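Local coordinates for cytochrome C' (Rubrivivax gelatinosus, PDB 2J8W), which takes part in electron transfer through a covalently bound, high-spin heme with no sixth ligand, though its exact function is not known, at residues 38-41 and 42-45; 87-90 and 91-95. One frame throughout, in Å; residues are numbered along the deposited sequence.

Contact 1: residues 38-41 and 42-45; sequences AKVA and AENI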
# COMPACT_ATOMS: atom_id res chain seq x y z
N ALA A 38 -14.40 -3.75 -16.98
CA ALA A 38 -15.07 -3.53 -15.71
C ALA A 38 -14.45 -4.33 -14.57
O ALA A 38 -14.39 -3.85 -13.43
CB ALA A 38 -16.58 -3.84 -15.83
N LYS A 39 -14.00 -5.54 -14.87
CA LYS A 39 -13.36 -6.37 -13.84
C LYS A 39 -12.07 -5.74 -13.35
O LYS A 39 -11.84 -5.67 -12.14
CB LYS A 39 -13.13 -7.79 -14.39
CG LYS A 39 -12.39 -8.70 -13.42
CD LYS A 39 -12.24 -10.11 -13.96
CE LYS A 39 -11.51 -11.02 -12.98
NZ LYS A 39 -10.04 -10.79 -12.94
N VAL A 40 -11.21 -5.33 -14.28
CA VAL A 40 -9.94 -4.72 -13.92
C VAL A 40 -10.18 -3.37 -13.22
O VAL A 40 -9.54 -3.06 -12.20
CB VAL A 40 -9.03 -4.62 -15.14
CG1 VAL A 40 -7.76 -3.81 -14.82
CG2 VAL A 40 -8.69 -6.05 -15.64
N ALA A 41 -11.12 -2.58 -13.73
CA ALA A 41 -11.46 -1.33 -13.06
C ALA A 41 -11.91 -1.58 -11.63
O ALA A 41 -11.46 -0.90 -10.69
CB ALA A 41 -12.52 -0.56 -13.82
N ALA A 42 -12.76 -2.58 -11.44
CA ALA A 42 -13.25 -2.90 -10.12
C ALA A 42 -12.10 -3.32 -9.19
O ALA A 42 -12.07 -2.95 -8.01
CB ALA A 42 -14.33 -4.03 -10.19
N GLU A 43 -11.17 -4.11 -9.70
CA GLU A 43 -10.03 -4.55 -8.89
C GLU A 43 -9.18 -3.35 -8.45
O GLU A 43 -8.75 -3.25 -7.30
CB GLU A 43 -9.16 -5.55 -9.65
CG GLU A 43 -9.83 -6.90 -9.86
CD GLU A 43 -9.09 -7.78 -10.86
OE1 GLU A 43 -8.20 -7.37 -11.61
OE2 GLU A 43 -9.49 -8.96 -10.94
N ASN A 44 -8.91 -2.44 -9.36
CA ASN A 44 -8.12 -1.26 -9.02
C ASN A 44 -8.88 -0.34 -8.08
O ASN A 44 -8.28 0.23 -7.17
CB ASN A 44 -7.63 -0.56 -10.29
CG ASN A 44 -6.50 -1.31 -10.92
OD1 ASN A 44 -5.50 -1.60 -10.26
ND2 ASN A 44 -6.61 -1.62 -12.21
N ILE A 45 -10.18 -0.19 -8.28
CA ILE A 45 -11.00 0.57 -7.37
C ILE A 45 -11.01 -0.00 -5.96
O ILE A 45 -10.88 0.72 -4.98
CB ILE A 45 -12.42 0.76 -7.92
CG1 ILE A 45 -12.40 1.73 -9.09
CG2 ILE A 45 -13.35 1.25 -6.85
CD1 ILE A 45 -13.76 1.75 -9.85
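Glu43 reaches back one helical turn to Lys39, and a salt bridge closes between them: Lys39 NZ lies 2.8 Å from Glu43 OE2, on the syn side of the carboxylate and 26° out of its plane. The lysine gets there by rising straight from the helix, with CG anti to the backbone N (chi1 176°); it stays extended as far as CE and bends only at its last torsion, chi4 -76° about CD-CE, which swings NZ over to the acid. The glutamate chain runs extended beyond CG and comes in across the lysine, its CG passing 3.3 Å from Lys39 O. That same carbonyl accepts the backbone N-H of Glu43, so this pair of residues is linked twice, once through the main chain and once through the charges. Both side chains lie on the exposed face of the helix.

Ala42 CB sits 3.2 Å from Ala38 O, while Ala41 is buried and turns its methyl to Met29 of helix 5-30. Ile45 N donates to Ala41 O at 2.8 Å, and Ile45 CG1 comes within 3.2 Å of the same oxygen. On the neighbouring flank Val40 CG1 runs alongside the amide of Asn44, 3.6 Å from ND2; the other end of that amide, OD1, is hydrogen-bonded to His22. Asp37 OD1 takes the N-H of Val40 in the first turn. This is an amphipathic alpha-helix opening with an i to i+4 salt bridge outside and its inner face against helix 5-30, in the four-helix bundle of this cytochrome c'.

Contact 2: residues 87-90 and 91-95; sequences DKFA and AAVDK. With HEC (heme c), chain C.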
# COMPACT_ATOMS: atom_id res chain seq x y z
N ASP A 87 -12.25 14.16 4.84
CA ASP A 87 -13.61 13.67 4.76
C ASP A 87 -14.20 13.80 3.37
O ASP A 87 -14.96 12.93 2.96
CB ASP A 87 -14.50 14.46 5.73
CG ASP A 87 -14.27 14.12 7.20
OD1 ASP A 87 -13.63 13.08 7.49
OD2 ASP A 87 -14.79 14.87 8.08
N LYS A 88 -13.85 14.85 2.65
CA LYS A 88 -14.30 15.02 1.27
C LYS A 88 -13.74 13.89 0.40
O LYS A 88 -14.41 13.35 -0.45
CB LYS A 88 -13.83 16.37 0.74
CG LYS A 88 -14.32 16.74 -0.65
CD LYS A 88 -13.76 18.09 -1.09
CE LYS A 88 -14.20 18.43 -2.47
NZ LYS A 88 -15.54 19.03 -2.47
N PHE A 89 -12.47 13.56 0.61
CA PHE A 89 -11.84 12.43 -0.09
C PHE A 89 -12.54 11.12 0.26
O PHE A 89 -12.87 10.32 -0.63
CB PHE A 89 -10.37 12.41 0.32
CG PHE A 89 -9.59 11.24 -0.21
CD1 PHE A 89 -9.51 10.98 -1.57
CD2 PHE A 89 -8.93 10.40 0.66
CE1 PHE A 89 -8.77 9.92 -2.04
CE2 PHE A 89 -8.16 9.34 0.17
CZ PHE A 89 -8.09 9.13 -1.17
N ALA A 90 -12.76 10.85 1.54
CA ALA A 90 -13.42 9.59 1.92
C ALA A 90 -14.80 9.45 1.28
O ALA A 90 -15.22 8.36 0.84
CB ALA A 90 -13.53 9.47 3.44
N ALA A 91 -15.55 10.54 1.21
CA ALA A 91 -16.87 10.51 0.59
C ALA A 91 -16.79 10.19 -0.89
O ALA A 91 -17.61 9.42 -1.41
CB ALA A 91 -17.57 11.87 0.80
N ALA A 92 -15.82 10.77 -1.59
CA ALA A 92 -15.62 10.52 -3.01
C ALA A 92 -15.20 9.08 -3.22
O ALA A 92 -15.67 8.44 -4.15
CB ALA A 92 -14.58 11.49 -3.56
N VAL A 93 -14.31 8.56 -2.39
CA VAL A 93 -13.86 7.18 -2.54
C VAL A 93 -15.02 6.23 -2.29
O VAL A 93 -15.13 5.20 -2.93
CB VAL A 93 -12.64 6.89 -1.64
CG1 VAL A 93 -12.38 5.36 -1.56
CG2 VAL A 93 -11.41 7.73 -2.08
N ASP A 94 -15.92 6.55 -1.37
CA ASP A 94 -17.09 5.72 -1.17
C ASP A 94 -17.89 5.61 -2.47
O ASP A 94 -18.38 4.54 -2.84
CB ASP A 94 -18.01 6.31 -0.09
CG ASP A 94 -17.52 6.08 1.31
OD1 ASP A 94 -16.63 5.24 1.51
OD2 ASP A 94 -18.09 6.75 2.23
N LYS A 95 -18.09 6.73 -3.13
CA LYS A 95 -18.78 6.72 -4.42
C LYS A 95 -18.02 5.94 -5.48
O LYS A 95 -18.62 5.25 -6.29
CB LYS A 95 -19.02 8.13 -4.91
CG LYS A 95 -19.97 8.90 -4.07
CD LYS A 95 -20.19 10.26 -4.72
CE LYS A 95 -21.53 10.87 -4.43
NZ LYS A 95 -21.80 11.92 -5.46
FE HEC C . -1.93 13.18 -1.59
CHA HEC C . 1.44 13.19 -0.90
CHB HEC C . -1.36 11.34 -4.36
CHC HEC C . -5.29 12.49 -1.84
CHD HEC C . -2.52 14.92 1.29
NA HEC C . -0.28 12.40 -2.43
C1A HEC C . 1.04 12.55 -2.05
C2A HEC C . 1.91 11.93 -3.02
C3A HEC C . 1.13 11.42 -3.98
C4A HEC C . -0.25 11.69 -3.62
CMA HEC C . 1.54 10.62 -5.22
CAA HEC C . 3.43 11.90 -2.94
CBA HEC C . 3.93 10.72 -2.15
CGA HEC C . 5.49 10.68 -2.27
O1A HEC C . 6.12 11.40 -3.10
O2A HEC C . 6.21 9.95 -1.52
NB HEC C . -3.13 12.06 -2.83
C1B HEC C . -2.67 11.53 -3.99
C2B HEC C . -3.80 11.08 -4.76
C3B HEC C . -4.90 11.38 -4.06
C4B HEC C . -4.49 12.00 -2.82
CMB HEC C . -3.76 10.43 -6.15
CAB HEC C . -6.36 11.10 -4.41
CBB HEC C . -6.73 9.83 -4.95
NC HEC C . -3.53 13.57 -0.49
C1C HEC C . -4.86 13.25 -0.77
C2C HEC C . -5.76 13.87 0.16
C3C HEC C . -4.99 14.55 1.05
C4C HEC C . -3.60 14.40 0.64
CMC HEC C . -7.28 13.72 0.14
CAC HEC C . -5.45 15.38 2.29
CBC HEC C . -6.67 15.14 2.89
ND HEC C . -0.75 13.91 -0.06
C1D HEC C . -1.23 14.67 1.01
C2D HEC C . -0.10 15.15 1.79
C3D HEC C . 1.08 14.61 1.14
C4D HEC C . 0.63 13.84 -0.01
CMD HEC C . -0.16 16.02 3.02
CAD HEC C . 2.51 14.75 1.59
CBD HEC C . 2.87 13.54 2.46
CGD HEC C . 4.29 13.70 3.00
O1D HEC C . 4.48 13.47 4.21
O2D HEC C . 5.24 14.00 2.19
O HOH W 1 -14.13 5.92 1.87
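Four successive i to i+4 backbone hydrogen bonds carry helix 79-102 here, the first from Ala91 N to Asp87 O and the last from Asp94 N to Ala90 O, at 2.9 Å. On the buried side Val93 CG2 lies over one face of the Phe89 ring in a CH-pi contact, 3.8 Å from the centroid, with CE1 nearest at 3.4 Å. Phe89 CG stands anti to its own backbone N (chi1 175°), which brings the ring up beside the next turn and turns its opposite face to heme CHC, 4.3 Å above the plane, offset toward the rim. Heme methyl CMC lies 3.4 Å from Phe89 CB, and heme CBB 3.6 Å from Phe89 CE1. The ring is a wall of the heme pocket in this cytochrome c' helical bundle, close to Cys119 and Cys122, which bind the heme covalently, with Thr115 and Ala118 of helix 105-126 also against it. With an alanine here, a gap is likely to open between Val93 and the porphyrin edge, and the ring's contact with methyl CMC would go. On the exposed side a water donates to both Ala90 O and Asp94 OD1, the latter at 2.6 Å.

From the N terminus the chain runs down helix 5-30 and then enters helix 38-52, whose first turns hold contact 1; helix 79-102 follows later with contact 2. Each contact spans a single stretch of helix, so neither closes a long loop, and the two stand in series without nesting or crossing. Their centres are 18 Å apart and their nearest atoms about 6 Å, with no touch. Helix 38-52 makes the connection: its start packs on helix 5-30, while Ser49 and Ser52 farther along meet contact 2. Contact 2 in turn faces helix 105-126, which carries the heme cysteines and His123, the axial ligand of the iron.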